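Local coordinates for erythrocyte membrane protein 1 (Plasmodium falciparum, PDB 2XU0) that probably binds host-cell surface receptors, this chain being the N-terminal segment and first Duffy-binding-like domain of an adhesin linked to red-cell rosetting, at residues Cys338-Glu341 with Gln342-Lys345. The protein carries 10 engineered substitutions. Residues are numbered along the deposited sequence; the frame is centred on the assembly and turned at random.
Sequences CRDE and QNKK
Asp-340 and Asn-343 come together because chi1 of Asp-340 (-164°) swings its CG away from its backbone N, whereas chi1 of Asn-343 (-72°) keeps the amide beside its nitrogen. The two side chains extend alongside each other in the same direction, with carboxylate and amide planes 65° apart. The short amide of Asn-343 offers ND2 to both carboxylate oxygens through weak bonds, the straighter one to OD2 of Asp-340 at 3.3 Å. OD1 of Asp-340 also accepts a weak bond from the backbone N of Asn-343 at 3.4 Å. Asp-340 and Lys-345 form an antiparallel hydrogen-bonded pair: N of Asp-340 gives to O of Lys-345 at 2.9 Å, and N of Lys-345 donates back to O of Asp-340 at 2.8 Å. Between them a type I turn from Glu-341 to Lys-344 is closed by N of Lys-344 on O of Glu-341 (3.1 Å); a short acidic side chain suits Asp-340, just before it. Lys-344 joins Lys-345 opposite Asp-340 in a G1 beta bulge, its left-handed backbone commonly glycine's place. This tight hairpin follows helix 311-338, whose last residue, Cys-338, is disulfide-bonded to Cys-373. Backbone bonds thus close the hairpin, while polar side chains add weaker, probably solvent-tempered support.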
loop_
_atom_site.group_PDB
_atom_site.type_symbol
_atom_site.label_atom_id
_atom_site.label_comp_id
_atom_site.label_asym_id
_atom_site.label_seq_id
_atom_site.Cartn_x
_atom_site.Cartn_y
_atom_site.Cartn_z
ATOM N N CYS A 338 23.790 -19.265 4.583
ATOM C CA CYS A 338 23.491 -20.700 4.476
ATOM C C CYS A 338 24.107 -21.445 3.317
ATOM O O CYS A 338 24.414 -22.629 3.461
ATOM C CB CYS A 338 21.981 -20.933 4.521
ATOM S SG CYS A 338 21.200 -20.408 6.064
ATOM N N ARG A 339 24.130 -20.816 2.139
ATOM C CA ARG A 339 24.582 -21.462 0.915
ATOM C C ARG A 339 25.438 -20.529 0.084
ATOM O O ARG A 339 25.006 -19.434 -0.294
ATOM C CB ARG A 339 23.373 -21.954 0.089
ATOM C CG ARG A 339 23.609 -23.262 -0.678
ATOM C CD ARG A 339 22.701 -24.355 -0.149
ATOM N NE ARG A 339 21.629 -24.704 -1.086
ATOM C CZ ARG A 339 20.488 -25.295 -0.736
ATOM N NH1 ARG A 339 20.244 -25.585 0.537
ATOM N NH2 ARG A 339 19.573 -25.582 -1.655
ATOM N N ASP A 340 26.664 -20.985 -0.184
ATOM C CA ASP A 340 27.659 -20.360 -1.057
ATOM C C ASP A 340 28.449 -21.548 -1.643
ATOM O O ASP A 340 29.462 -21.972 -1.069
ATOM C CB ASP A 340 28.558 -19.356 -0.289
ATOM C CG ASP A 340 29.351 -18.401 -1.176
ATOM O OD1 ASP A 340 29.763 -18.816 -2.288
ATOM O OD2 ASP A 340 29.580 -17.246 -0.747
ATOM N N GLU A 341 27.900 -22.152 -2.720
ATOM C CA GLU A 341 28.475 -23.337 -3.373
ATOM C C GLU A 341 29.926 -23.156 -3.844
ATOM O O GLU A 341 30.747 -24.050 -3.626
ATOM C CB GLU A 341 27.569 -23.870 -4.490
ATOM C CG GLU A 341 26.265 -24.478 -3.986
ATOM C CD GLU A 341 25.504 -25.372 -4.951
ATOM O OE1 GLU A 341 25.738 -25.285 -6.180
ATOM O OE2 GLU A 341 24.652 -26.155 -4.470
ATOM N N GLN A 342 30.237 -21.976 -4.431
ATOM C CA GLN A 342 31.559 -21.575 -4.930
ATOM C C GLN A 342 32.604 -21.575 -3.809
ATOM O O GLN A 342 33.752 -21.967 -4.041
ATOM C CB GLN A 342 31.485 -20.183 -5.592
ATOM C CG GLN A 342 32.623 -19.905 -6.578
ATOM C CD GLN A 342 32.422 -18.617 -7.343
ATOM O OE1 GLN A 342 31.452 -18.453 -8.095
ATOM N NE2 GLN A 342 33.361 -17.688 -7.198
ATOM N N ASN A 343 32.196 -21.139 -2.600
ATOM C CA ASN A 343 33.039 -21.088 -1.407
ATOM C C ASN A 343 32.812 -22.290 -0.470
ATOM O O ASN A 343 33.139 -22.225 0.721
ATOM C CB ASN A 343 32.880 -19.743 -0.694
ATOM C CG ASN A 343 33.527 -18.596 -1.434
ATOM O OD1 ASN A 343 34.733 -18.601 -1.726
ATOM N ND2 ASN A 343 32.743 -17.570 -1.734
ATOM N N LYS A 344 32.268 -23.401 -1.029
ATOM C CA LYS A 344 32.026 -24.681 -0.345
ATOM C C LYS A 344 31.161 -24.620 0.936
ATOM O O LYS A 344 31.271 -25.492 1.800
ATOM C CB LYS A 344 33.355 -25.459 -0.128
ATOM C CG LYS A 344 34.048 -25.879 -1.431
ATOM C CD LYS A 344 35.367 -26.618 -1.199
ATOM C CE LYS A 344 35.198 -28.104 -0.959
ATOM N NZ LYS A 344 36.503 -28.792 -0.786
ATOM N N LYS A 345 30.298 -23.599 1.047
ATOM C CA LYS A 345 29.384 -23.415 2.174
ATOM C C LYS A 345 28.013 -23.991 1.826
ATOM O O LYS A 345 27.374 -23.562 0.857
ATOM C CB LYS A 345 29.255 -21.928 2.539
ATOM C CG LYS A 345 28.326 -21.646 3.722
ATOM C CD LYS A 345 27.906 -20.147 3.820
ATOM C CE LYS A 345 29.022 -19.170 4.156
ATOM N NZ LYS A 345 29.774 -19.573 5.378
#